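Local coordinates for NADP-dependent alcohol dehydrogenase (Entamoeba histolytica, PDB 2OUI), which catalyses the NADP-dependent interconversion of alcohols with aldehydes or ketones, probably at a catalytic zinc ion held beside the nucleotide-binding domain of each subunit of a tetramer, at residues D26-P31 and S121-V126; L32-C37 and D117-E122; L57-V62 and K111-K116; V83-P88 and L148-T153. The protein carries 1 engineered substitution. All coordinates share one frame; numbering follows the deposited sequence.

Interaction 1 of 4, residues D26-P31 and S121-V126; sequences DALVRP and SEVFHV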
loop_
_atom_site.group_PDB
_atom_site.type_symbol
_atom_site.label_atom_id
_atom_site.label_comp_id
_atom_site.label_asym_id
_atom_site.label_seq_id
_atom_site.Cartn_x
_atom_site.Cartn_y
_atom_site.Cartn_z
ATOM N N ASP A 26 13.373 31.277 -5.964
ATOM C CA ASP A 26 12.269 31.470 -6.918
ATOM C C ASP A 26 12.747 31.653 -8.353
ATOM O O ASP A 26 13.923 31.865 -8.598
ATOM C CB ASP A 26 11.469 32.713 -6.546
ATOM C CG ASP A 26 11.011 32.714 -5.105
ATOM O OD1 ASP A 26 10.870 31.624 -4.519
ATOM O OD2 ASP A 26 10.761 33.824 -4.580
ATOM N N ALA A 27 11.801 31.620 -9.283
ATOM C CA ALA A 27 12.058 32.038 -10.676
ATOM C C ALA A 27 10.911 32.885 -11.170
ATOM O O ALA A 27 9.773 32.710 -10.739
ATOM C CB ALA A 27 12.243 30.824 -11.586
ATOM N N LEU A 28 11.210 33.816 -12.064
ATOM C CA LEU A 28 10.181 34.546 -12.766
ATOM C C LEU A 28 10.102 33.976 -14.172
ATOM O O LEU A 28 11.136 33.724 -14.793
ATOM C CB LEU A 28 10.506 36.038 -12.822
ATOM C CG LEU A 28 10.635 36.764 -11.470
ATOM C CD1 LEU A 28 10.790 38.245 -11.717
ATOM C CD2 LEU A 28 9.398 36.504 -10.564
ATOM N N VAL A 29 8.876 33.797 -14.672
ATOM C CA VAL A 29 8.638 33.067 -15.915
ATOM C C VAL A 29 7.688 33.867 -16.816
ATOM O O VAL A 29 6.704 34.442 -16.329
ATOM C CB VAL A 29 8.019 31.646 -15.592
ATOM C CG1 VAL A 29 7.725 30.841 -16.872
ATOM C CG2 VAL A 29 8.928 30.850 -14.682
ATOM N N ARG A 30 7.982 33.924 -18.120
ATOM C CA ARG A 30 7.040 34.505 -19.092
ATOM C C ARG A 30 6.342 33.374 -19.846
ATOM O O ARG A 30 6.972 32.345 -20.144
ATOM C CB ARG A 30 7.773 35.462 -20.053
ATOM C CG ARG A 30 8.732 34.797 -21.020
ATOM C CD ARG A 30 9.441 35.896 -21.883
ATOM N NE ARG A 30 10.363 35.351 -22.877
ATOM C CZ ARG A 30 11.127 36.092 -23.677
ATOM N NH1 ARG A 30 11.097 37.415 -23.589
ATOM N NH2 ARG A 30 11.927 35.509 -24.574
ATOM N N PRO A 31 5.016 33.510 -20.109
ATOM C CA PRO A 31 4.305 32.394 -20.768
ATOM C C PRO A 31 4.594 32.249 -22.262
ATOM O O PRO A 31 4.660 33.265 -22.977
ATOM C CB PRO A 31 2.827 32.777 -20.598
ATOM C CG PRO A 31 2.826 34.293 -20.591
ATOM C CD PRO A 31 4.104 34.636 -19.797
ATOM N N SER A 121 -0.434 36.255 -17.146
ATOM C CA SER A 121 0.163 37.588 -17.100
ATOM C C SER A 121 1.490 37.557 -17.825
ATOM O O SER A 121 2.001 36.492 -18.186
ATOM C CB SER A 121 0.331 38.077 -15.645
ATOM O OG SER A 121 1.101 37.172 -14.855
ATOM N N GLU A 122 2.041 38.735 -18.065
ATOM C CA GLU A 122 3.285 38.837 -18.821
ATOM C C GLU A 122 4.476 38.149 -18.167
ATOM O O GLU A 122 5.399 37.703 -18.869
ATOM C CB GLU A 122 3.612 40.312 -19.047
ATOM C CG GLU A 122 2.546 41.055 -19.855
ATOM C CD GLU A 122 2.960 42.476 -20.102
ATOM O OE1 GLU A 122 2.516 43.367 -19.350
ATOM O OE2 GLU A 122 3.762 42.675 -21.030
ATOM N N VAL A 123 4.489 38.119 -16.834
ATOM C CA VAL A 123 5.501 37.418 -16.051
ATOM C C VAL A 123 4.751 36.861 -14.854
ATOM O O VAL A 123 3.862 37.521 -14.323
ATOM C CB VAL A 123 6.609 38.402 -15.535
ATOM C CG1 VAL A 123 7.596 37.695 -14.605
ATOM C CG2 VAL A 123 7.362 39.060 -16.685
ATOM N N PHE A 124 5.094 35.650 -14.439
ATOM C CA PHE A 124 4.556 35.125 -13.185
ATOM C C PHE A 124 5.652 34.510 -12.323
ATOM O O PHE A 124 6.795 34.348 -12.777
ATOM C CB PHE A 124 3.388 34.157 -13.433
ATOM C CG PHE A 124 3.735 32.994 -14.312
ATOM C CD1 PHE A 124 4.305 31.839 -13.773
ATOM C CD2 PHE A 124 3.483 33.046 -15.682
ATOM C CE1 PHE A 124 4.631 30.754 -14.592
ATOM C CE2 PHE A 124 3.800 31.968 -16.506
ATOM C CZ PHE A 124 4.362 30.821 -15.959
ATOM N N HIS A 125 5.293 34.176 -11.081
ATOM C CA HIS A 125 6.251 33.819 -10.073
ATOM C C HIS A 125 6.088 32.336 -9.733
ATOM O O HIS A 125 4.963 31.852 -9.510
ATOM C CB HIS A 125 6.027 34.683 -8.830
ATOM C CG HIS A 125 6.901 34.326 -7.662
ATOM N ND1 HIS A 125 6.629 33.258 -6.826
ATOM C CD2 HIS A 125 8.011 34.919 -7.168
ATOM C CE1 HIS A 125 7.555 33.193 -5.885
ATOM N NE2 HIS A 125 8.405 34.194 -6.069
ATOM N N VAL A 126 7.214 31.635 -9.640
ATOM C CA VAL A 126 7.214 30.235 -9.230
ATOM C C VAL A 126 8.055 30.068 -7.957
ATOM O O VAL A 126 9.249 30.401 -7.945
ATOM C CB VAL A 126 7.785 29.312 -10.337
ATOM C CG1 VAL A 126 7.741 27.831 -9.893
ATOM C CG2 VAL A 126 7.038 29.531 -11.647
#

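Interaction 2 of 4, residues L32-C37 and D117-E122; sequences LALAPC and DGVFSE. With ZN (zinc ion), chain E.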
loop_
_atom_site.group_PDB
_atom_site.type_symbol
_atom_site.label_atom_id
_atom_site.label_comp_id
_atom_site.label_asym_id
_atom_site.label_seq_id
_atom_site.Cartn_x
_atom_site.Cartn_y
_atom_site.Cartn_z
ATOM N N LEU A 32 4.732 30.997 -22.713
ATOM C CA LEU A 32 4.876 30.636 -24.133
ATOM C C LEU A 32 3.633 29.925 -24.651
ATOM O O LEU A 32 3.309 30.030 -25.809
ATOM C CB LEU A 32 6.063 29.703 -24.338
ATOM C CG LEU A 32 7.471 30.223 -24.037
ATOM C CD1 LEU A 32 8.439 29.081 -24.251
ATOM C CD2 LEU A 32 7.798 31.409 -24.934
ATOM N N ALA A 33 2.955 29.175 -23.787
ATOM C CA ALA A 33 1.671 28.591 -24.160
ATOM C C ALA A 33 0.830 28.510 -22.892
ATOM O O ALA A 33 1.356 28.232 -21.809
ATOM C CB ALA A 33 1.847 27.210 -24.817
ATOM N N LEU A 34 -0.458 28.830 -23.024
ATOM C CA LEU A 34 -1.363 28.897 -21.868
ATOM C C LEU A 34 -2.652 28.190 -22.197
ATOM O O LEU A 34 -3.044 28.162 -23.360
ATOM C CB LEU A 34 -1.713 30.375 -21.570
ATOM C CG LEU A 34 -0.550 31.249 -21.062
ATOM C CD1 LEU A 34 -0.983 32.716 -20.996
ATOM C CD2 LEU A 34 -0.018 30.771 -19.691
ATOM N N ALA A 35 -3.329 27.658 -21.183
ATOM C CA ALA A 35 -4.680 27.097 -21.389
ATOM C C ALA A 35 -5.588 27.495 -20.219
ATOM O O ALA A 35 -5.105 27.620 -19.092
ATOM C CB ALA A 35 -4.615 25.580 -21.508
ATOM N N PRO A 36 -6.889 27.705 -20.484
ATOM C CA PRO A 36 -7.874 27.969 -19.427
ATOM C C PRO A 36 -8.490 26.683 -18.880
ATOM O O PRO A 36 -8.447 25.635 -19.548
ATOM C CB PRO A 36 -8.947 28.748 -20.158
ATOM C CG PRO A 36 -8.976 28.068 -21.517
ATOM C CD PRO A 36 -7.519 27.702 -21.817
ATOM N N CYS A 37 -9.053 26.764 -17.673
ATOM C CA CYS A 37 -9.567 25.586 -16.975
ATOM C C CYS A 37 -10.963 25.862 -16.483
ATOM O O CYS A 37 -11.257 26.956 -16.051
ATOM C CB CYS A 37 -8.683 25.263 -15.759
ATOM S SG CYS A 37 -9.114 23.647 -15.029
ATOM N N ASP A 117 -1.458 34.854 -7.496
ATOM C CA ASP A 117 -1.608 35.265 -8.889
ATOM C C ASP A 117 -1.126 34.132 -9.800
ATOM O O ASP A 117 -0.039 33.557 -9.600
ATOM C CB ASP A 117 -0.801 36.518 -9.176
ATOM C CG ASP A 117 -1.417 37.785 -8.586
ATOM O OD1 ASP A 117 -2.657 37.878 -8.438
ATOM O OD2 ASP A 117 -0.643 38.716 -8.284
ATOM N N GLY A 118 -1.945 33.811 -10.796
ATOM C CA GLY A 118 -1.680 32.681 -11.691
ATOM C C GLY A 118 -0.885 33.097 -12.914
ATOM O O GLY A 118 -0.157 34.081 -12.865
ATOM N N VAL A 119 -1.039 32.333 -13.985
ATOM C CA VAL A 119 -0.128 32.350 -15.118
ATOM C C VAL A 119 -0.585 33.245 -16.269
ATOM O O VAL A 119 0.155 33.399 -17.260
ATOM C CB VAL A 119 0.200 30.901 -15.627
ATOM C CG1 VAL A 119 0.856 30.071 -14.511
ATOM C CG2 VAL A 119 -1.033 30.197 -16.183
ATOM N N PHE A 120 -1.783 33.836 -16.169
ATOM C CA PHE A 120 -2.298 34.696 -17.264
ATOM C C PHE A 120 -1.753 36.120 -17.164
ATOM O O PHE A 120 -2.510 37.080 -17.106
ATOM C CB PHE A 120 -3.834 34.742 -17.311
ATOM C CG PHE A 120 -4.494 33.415 -17.666
ATOM C CD1 PHE A 120 -3.768 32.374 -18.232
ATOM C CD2 PHE A 120 -5.871 33.255 -17.486
ATOM C CE1 PHE A 120 -4.390 31.171 -18.581
ATOM C CE2 PHE A 120 -6.499 32.060 -17.824
ATOM C CZ PHE A 120 -5.771 31.019 -18.379
ATOM N N SER A 121 -0.434 36.255 -17.146
ATOM C CA SER A 121 0.163 37.588 -17.100
ATOM C C SER A 121 1.490 37.557 -17.825
ATOM O O SER A 121 2.001 36.492 -18.186
ATOM C CB SER A 121 0.331 38.077 -15.645
ATOM O OG SER A 121 1.101 37.172 -14.855
ATOM N N GLU A 122 2.041 38.735 -18.065
ATOM C CA GLU A 122 3.285 38.837 -18.821
ATOM C C GLU A 122 4.476 38.149 -18.167
ATOM O O GLU A 122 5.399 37.703 -18.869
ATOM C CB GLU A 122 3.612 40.312 -19.047
ATOM C CG GLU A 122 2.546 41.055 -19.855
ATOM C CD GLU A 122 2.960 42.476 -20.102
ATOM O OE1 GLU A 122 2.516 43.367 -19.350
ATOM O OE2 GLU A 122 3.762 42.675 -21.030
HETATM ZN ZN ZN E . -7.394 23.473 -13.611
#

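Interaction 3 of 4, residues L57-V62 and K111-K116; sequences LGHEAV and KFSNFK. With ZN (zinc ion), chain E.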
loop_
_atom_site.group_PDB
_atom_site.type_symbol
_atom_site.label_atom_id
_atom_site.label_comp_id
_atom_site.label_asym_id
_atom_site.label_seq_id
_atom_site.Cartn_x
_atom_site.Cartn_y
_atom_site.Cartn_z
ATOM N N LEU A 57 -5.576 35.074 -13.059
ATOM C CA LEU A 57 -6.164 33.753 -13.270
ATOM C C LEU A 57 -5.206 32.830 -14.003
ATOM O O LEU A 57 -4.125 33.254 -14.398
ATOM C CB LEU A 57 -7.491 33.877 -14.024
ATOM C CG LEU A 57 -8.587 34.568 -13.210
ATOM C CD1 LEU A 57 -9.711 34.966 -14.116
ATOM C CD2 LEU A 57 -9.077 33.632 -12.097
ATOM N N GLY A 58 -5.607 31.569 -14.153
ATOM C CA GLY A 58 -4.824 30.585 -14.897
ATOM C C GLY A 58 -3.774 29.812 -14.123
ATOM O O GLY A 58 -3.084 30.352 -13.238
ATOM N N HIS A 59 -3.632 28.534 -14.461
ATOM C CA HIS A 59 -2.675 27.670 -13.794
ATOM C C HIS A 59 -2.130 26.572 -14.718
ATOM O O HIS A 59 -1.689 25.513 -14.253
ATOM C CB HIS A 59 -3.266 27.065 -12.507
ATOM C CG HIS A 59 -4.633 26.457 -12.676
ATOM N ND1 HIS A 59 -5.787 27.110 -12.300
ATOM C CD2 HIS A 59 -5.026 25.251 -13.161
ATOM C CE1 HIS A 59 -6.834 26.344 -12.567
ATOM N NE2 HIS A 59 -6.399 25.211 -13.089
ATOM N N GLU A 60 -2.134 26.838 -16.025
ATOM C CA GLU A 60 -1.622 25.898 -17.002
ATOM C C GLU A 60 -0.736 26.683 -17.967
ATOM O O GLU A 60 -1.236 27.501 -18.726
ATOM C CB GLU A 60 -2.790 25.282 -17.770
ATOM C CG GLU A 60 -3.630 24.347 -16.901
ATOM C CD GLU A 60 -4.975 24.023 -17.519
ATOM O OE1 GLU A 60 -5.063 22.974 -18.202
ATOM O OE2 GLU A 60 -5.920 24.839 -17.360
ATOM N N ALA A 61 0.572 26.425 -17.904
ATOM C CA ALA A 61 1.556 27.185 -18.711
ATOM C C ALA A 61 2.756 26.332 -19.066
ATOM O O ALA A 61 3.188 25.496 -18.277
ATOM C CB ALA A 61 2.054 28.401 -17.938
ATOM N N VAL A 62 3.295 26.589 -20.255
ATOM C CA VAL A 62 4.687 26.272 -20.619
ATOM C C VAL A 62 5.303 27.666 -20.725
ATOM O O VAL A 62 4.673 28.575 -21.262
ATOM C CB VAL A 62 4.764 25.547 -21.972
ATOM C CG1 VAL A 62 6.188 25.556 -22.551
ATOM C CG2 VAL A 62 4.236 24.110 -21.812
ATOM N N LYS A 111 -1.493 26.919 -5.856
ATOM C CA LYS A 111 -1.346 28.339 -5.551
ATOM C C LYS A 111 -1.959 29.201 -6.656
ATOM O O LYS A 111 -2.861 30.043 -6.388
ATOM C CB LYS A 111 0.143 28.683 -5.319
ATOM C CG LYS A 111 0.743 27.828 -4.191
ATOM C CD LYS A 111 2.137 28.305 -3.760
ATOM C CE LYS A 111 2.717 27.293 -2.704
ATOM N NZ LYS A 111 1.957 27.309 -1.420
ATOM N N PHE A 112 -1.448 29.006 -7.876
ATOM C CA PHE A 112 -1.880 29.753 -9.065
ATOM C C PHE A 112 -3.410 29.730 -9.219
ATOM O O PHE A 112 -3.989 28.664 -9.394
ATOM C CB PHE A 112 -1.324 29.116 -10.336
ATOM C CG PHE A 112 0.181 29.218 -10.507
ATOM C CD1 PHE A 112 0.850 30.429 -10.355
ATOM C CD2 PHE A 112 0.896 28.110 -10.946
ATOM C CE1 PHE A 112 2.256 30.524 -10.572
ATOM C CE2 PHE A 112 2.285 28.193 -11.170
ATOM C CZ PHE A 112 2.958 29.397 -10.972
ATOM N N SER A 113 -4.036 30.907 -9.221
ATOM C CA SER A 113 -5.499 31.082 -9.385
ATOM C C SER A 113 -6.327 30.396 -8.298
ATOM O O SER A 113 -7.543 30.286 -8.428
ATOM C CB SER A 113 -6.024 30.745 -10.812
ATOM O OG SER A 113 -6.356 29.369 -10.979
ATOM N N ASN A 114 -5.665 29.942 -7.233
ATOM C CA ASN A 114 -6.363 29.615 -5.974
ATOM C C ASN A 114 -6.265 30.807 -5.005
ATOM O O ASN A 114 -7.269 31.492 -4.745
ATOM C CB ASN A 114 -5.812 28.300 -5.380
ATOM C CG ASN A 114 -6.464 27.914 -4.059
ATOM O OD1 ASN A 114 -7.432 28.553 -3.596
ATOM N ND2 ASN A 114 -5.949 26.835 -3.450
ATOM N N PHE A 115 -5.055 31.095 -4.515
ATOM C CA PHE A 115 -4.840 32.235 -3.640
ATOM C C PHE A 115 -3.610 33.066 -4.046
ATOM O O PHE A 115 -3.326 34.082 -3.415
ATOM C CB PHE A 115 -4.734 31.788 -2.173
ATOM C CG PHE A 115 -3.676 30.733 -1.935
ATOM C CD1 PHE A 115 -2.337 31.096 -1.760
ATOM C CD2 PHE A 115 -4.020 29.386 -1.885
ATOM C CE1 PHE A 115 -1.354 30.123 -1.538
ATOM C CE2 PHE A 115 -3.049 28.424 -1.674
ATOM C CZ PHE A 115 -1.712 28.800 -1.507
ATOM N N LYS A 116 -2.902 32.623 -5.093
ATOM C CA LYS A 116 -1.714 33.317 -5.630
ATOM C C LYS A 116 -2.022 33.730 -7.064
ATOM O O LYS A 116 -2.766 33.045 -7.776
ATOM C CB LYS A 116 -0.495 32.378 -5.604
ATOM C CG LYS A 116 0.829 32.930 -6.207
ATOM C CD LYS A 116 1.944 31.866 -6.213
ATOM C CE LYS A 116 3.285 32.459 -6.640
ATOM N NZ LYS A 116 4.393 31.413 -6.571
HETATM ZN ZN ZN E . -7.394 23.473 -13.611
#

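Interaction 4 of 4, residues V83-P88 and L148-T153; sequences VPAITP and LSDMVT. With ZN (zinc ion), chain E.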
loop_
_atom_site.group_PDB
_atom_site.type_symbol
_atom_site.label_atom_id
_atom_site.label_comp_id
_atom_site.label_asym_id
_atom_site.label_seq_id
_atom_site.Cartn_x
_atom_site.Cartn_y
_atom_site.Cartn_z
ATOM N N VAL A 83 5.278 24.223 -16.548
ATOM C CA VAL A 83 4.900 24.699 -15.224
ATOM C C VAL A 83 3.727 23.859 -14.693
ATOM O O VAL A 83 2.648 23.857 -15.306
ATOM C CB VAL A 83 4.477 26.185 -15.261
ATOM C CG1 VAL A 83 4.266 26.716 -13.830
ATOM C CG2 VAL A 83 5.540 27.046 -16.007
ATOM N N PRO A 84 3.923 23.146 -13.563
ATOM C CA PRO A 84 2.789 22.358 -13.039
ATOM C C PRO A 84 1.763 23.295 -12.397
ATOM O O PRO A 84 2.148 24.336 -11.876
ATOM C CB PRO A 84 3.435 21.447 -11.984
ATOM C CG PRO A 84 4.679 22.235 -11.508
ATOM C CD PRO A 84 5.137 23.037 -12.732
ATOM N N ALA A 85 0.466 22.954 -12.448
ATOM C CA ALA A 85 -0.547 23.794 -11.794
ATOM C C ALA A 85 -0.275 23.859 -10.288
ATOM O O ALA A 85 -0.557 24.870 -9.645
ATOM C CB ALA A 85 -1.973 23.250 -12.036
ATOM N N ILE A 86 0.255 22.749 -9.748
ATOM C CA ILE A 86 0.532 22.601 -8.310
ATOM C C ILE A 86 2.026 22.743 -8.106
ATOM O O ILE A 86 2.832 22.034 -8.735
ATOM C CB ILE A 86 -0.012 21.254 -7.719
ATOM C CG1 ILE A 86 -1.523 21.367 -7.367
ATOM C CG2 ILE A 86 0.721 20.864 -6.428
ATOM C CD1 ILE A 86 -2.441 21.877 -8.487
ATOM N N THR A 87 2.387 23.714 -7.275
ATOM C CA THR A 87 3.793 24.063 -7.028
ATOM C C THR A 87 3.990 24.040 -5.503
ATOM O O THR A 87 3.920 25.079 -4.835
ATOM C CB THR A 87 4.149 25.487 -7.575
ATOM O OG1 THR A 87 3.210 26.427 -7.048
ATOM C CG2 THR A 87 4.115 25.546 -9.100
ATOM N N PRO A 88 4.225 22.849 -4.931
ATOM C CA PRO A 88 4.268 22.713 -3.469
ATOM C C PRO A 88 5.411 23.459 -2.753
ATOM O O PRO A 88 6.430 23.839 -3.364
ATOM C CB PRO A 88 4.462 21.187 -3.262
ATOM C CG PRO A 88 3.956 20.565 -4.536
ATOM C CD PRO A 88 4.424 21.559 -5.608
ATOM N N LEU A 148 0.071 18.823 -19.863
ATOM C CA LEU A 148 0.694 18.162 -18.691
ATOM C C LEU A 148 0.438 18.867 -17.351
ATOM O O LEU A 148 0.356 18.221 -16.327
ATOM C CB LEU A 148 2.211 17.994 -18.908
ATOM C CG LEU A 148 2.663 17.078 -20.049
ATOM C CD1 LEU A 148 4.141 17.256 -20.352
ATOM C CD2 LEU A 148 2.322 15.597 -19.735
ATOM N N SER A 149 0.300 20.195 -17.366
ATOM C CA SER A 149 0.304 21.023 -16.158
ATOM C C SER A 149 -0.819 20.656 -15.204
ATOM O O SER A 149 -0.630 20.683 -13.992
ATOM C CB SER A 149 0.099 22.497 -16.557
ATOM O OG SER A 149 1.152 22.916 -17.411
ATOM N N ASP A 150 -1.962 20.301 -15.789
ATOM C CA ASP A 150 -3.211 20.110 -15.057
ATOM C C ASP A 150 -3.993 18.953 -15.684
ATOM O O ASP A 150 -4.381 18.040 -14.965
ATOM C CB ASP A 150 -3.998 21.428 -15.072
ATOM C CG ASP A 150 -5.226 21.434 -14.154
ATOM O OD1 ASP A 150 -5.418 20.478 -13.353
ATOM O OD2 ASP A 150 -6.008 22.417 -14.264
ATOM N N MET A 151 -4.195 18.940 -17.003
ATOM C CA MET A 151 -5.131 17.938 -17.567
ATOM C C MET A 151 -4.629 16.503 -17.439
ATOM O O MET A 151 -5.325 15.645 -16.900
ATOM C CB MET A 151 -5.508 18.241 -19.013
ATOM C CG MET A 151 -6.167 19.629 -19.215
ATOM S SD MET A 151 -7.759 19.775 -18.365
ATOM C CE MET A 151 -7.330 20.512 -16.787
ATOM N N VAL A 152 -3.416 16.251 -17.909
ATOM C CA VAL A 152 -2.859 14.893 -17.812
ATOM C C VAL A 152 -2.665 14.487 -16.351
ATOM O O VAL A 152 -3.082 13.390 -15.955
ATOM C CB VAL A 152 -1.544 14.774 -18.518
ATOM C CG1 VAL A 152 -0.989 13.366 -18.309
ATOM C CG2 VAL A 152 -1.730 15.095 -20.019
ATOM N N THR A 153 -2.038 15.359 -15.555
ATOM C CA THR A 153 -1.749 15.025 -14.164
ATOM C C THR A 153 -2.998 14.806 -13.311
ATOM O O THR A 153 -3.060 13.846 -12.546
ATOM C CB THR A 153 -0.735 15.988 -13.501
ATOM O OG1 THR A 153 -0.531 15.559 -12.145
ATOM C CG2 THR A 153 -1.234 17.443 -13.532
HETATM ZN ZN ZN E . -7.394 23.473 -13.611
HETATM O O HOH W 1 0.318 20.009 -11.178
#

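Interaction 1 of 4, residues D26-P31 and S121-V126
H125 NE2 donates to D26 OD2 over 2.8 Å; D26 OD2 lies near the plane of the imidazole, while H125 NE2 approaches it from above the carboxylate plane, the two planes being 71° apart. Both ends have further partners: D26 OD2 also accepts from the backbone N of G23, and H125 ND1 is bonded to K116 NZ, so the histidine is tied at both nitrogens. Next along the chain come two reciprocal backbone pairs. A27 and V126 exchange hydrogen bonds, as do V29 and F124, where F124 N to V29 O is 2.8 Å. Between them L28 and H125 form a non-hydrogen-bonded pair, which makes this a regular antiparallel ladder in the curled sheet of the GroES-like catalytic domain, where strand 27-34 is flanked by 124-126 and 61-68. On the face carrying A27, V29, F124 and V126, V29 makes a CH-pi contact over the phenyl face, its CB 4.0 Å from the F124 centroid. F124 takes the sterically crowded first torsion (chi1 57°), CG between backbone N and carbonyl carbon, which folds the ring back over V29. V29 CG2 meets V126 CG2 at 3.8 Å. On the other face L28 CB touches V123 CG1, and L28 CD2 approaches H125 CD2.

Interaction 2 of 4, residues L32-C37 and D117-E122
The phenyl ring of F120 is the one flat side chain that meets the 32-37 segment, and it does so with its rim. Its tip, CZ, points at the backbone of A35 and P36: A35 O lies 3.5 Å from F120 CZ, near the ring plane, and P36 CA is 3.9 Å from the same carbon. P36 CB is a looser neighbour of CZ. L34 comes to the ring obliquely, its CD1 3.9 Å from F120 CD1, and the two side chains run past each other in opposite senses. With CG anti to its own carbonyl carbon (chi1 -66°), F120 carries the ring back toward the 32-37 segment even though its CB starts off to one side.

The other branch of L34 serves V119. CD2 rests 3.7 Å from V119 CG2 and 3.6 Å from V119 O, so one leucine spans two consecutive residues of the loop. No hydrogen bond crosses between the segments; the contact is buried and made by van der Waals packing, with A35 O and V119 O among the atoms touched, and V330 of helix 329-339 packs against both L34 and F120.

F120 is the centre of an inverse gamma turn, a tight reversal that presents V119 and F120 together to L34. In the facing segment the end of strand 27-34, with a classic beta bulge in which L32 and A33 both face V62, leads through P36 to C37. There SG, anti to the backbone N, binds zinc at 2.2 Å from the N-cap position of helix 38-46. A cysteine ligand delivered at such a strand-to-helix junction is characteristic of the catalytic zinc site of zinc-dependent medium-chain alcohol dehydrogenases.

Interaction 3 of 4, residues L57-V62 and K111-K116
The zinc-binding histidine of the catalytic domain, H59, is steadied here by a second-shell serine. H59 NE2 coordinates the zinc ion at 2.1 Å, while on the other side of the imidazole ND1 donates to S113 OG at 2.7 Å. That bond is nearly straight (162°), and the hydroxyl oxygen lies only 6° out of the ring plane, so metal and serine together fix the rotation of the ring. The first torsion of H59 (chi1 49°) turns ND1 toward S113 OG and NE2 toward the zinc ion. S113 OG is in turn bonded to D40 OD1, and D40 OD2 accepts from G58 N; this carboxylate of helix 38-46 thus links both sides of the contact. The contact lies in the GroES-like catalytic domain of a zinc-dependent alcohol dehydrogenase, and the chain runs from metal to histidine to hydroxyl to carboxylate, which may polarise the imidazole somewhat. Around this polar line CB atoms pack on the backbone and on each other. S113 CB sits 3.5 Å from G58 N and touches L57 CA. F112 CB meets H59 CB at 3.6 Å and G58 O at the same separation, whereas its phenyl ring leads away, toward V126. The loop that supplies S113 is itself folded compactly, with K111 O accepting from the backbone N of N114, F115 and K116.

Interaction 4 of 4, residues V83-P88 and L148-T153
S149 meets the 83-88 segment with both its hydroxyl and its carbonyl. The hydroxyl OG donates to V83 O at 2.7 Å, the donor tilted 31° from the carbonyl plane, and makes a weak hydrogen bond to V146 O; the side chain is aimed at V83 by a first torsion that sets OG beside its own backbone N (chi1 -60°). S149 O accepts from A85 N at 3.0 Å along a nearly straight N-H direction (170°), although the donor stands above the plane of the carbonyl. The same oxygen takes a second proton from a water 3.0 Å away, and this water in turn accepts from I86 N at 3.1 Å. Two successive amides of the loop are therefore served by one carbonyl, the first directly and the second through water. Apolar contact is slight: A85 CB packs 4.1 Å from D150 CB. D150, with CG anti to the backbone N, extends its carboxylate to the zinc ion, which OD2 binds at 1.9 Å. S149 and D150 lie in a wider pi-type turn, 148-152, of helix 148-161. The bonds at S149 tie the loop after strand 80-83 to the residue just before the metal ligand, which is consistent with their setting the position of D150.

How the interactions relate
Interactions 2, 3 and 4 each bring one ligand to the same zinc ion: C37, H59 and D150, with C37 SG 3.4 Å from D150 OD2 and H59 NE2 3.1 Å from D150 OD2. Interactions 2 and 3 have centres about 7 Å apart and are joined through the backbone, V119 N to G58 O at 2.9 Å and L32 N to V62 O at 2.8 Å. A61 O to V83 N, 3.0 Å, likewise ties interaction 3 to interaction 4. Interaction 1 lies away from the metal but continues strand 27-34 into interaction 2, shares S121 and E122 with it, and places F124 where its CZ packs 3.9 Å from A61 CB and 4.0 Å from V83 CG2.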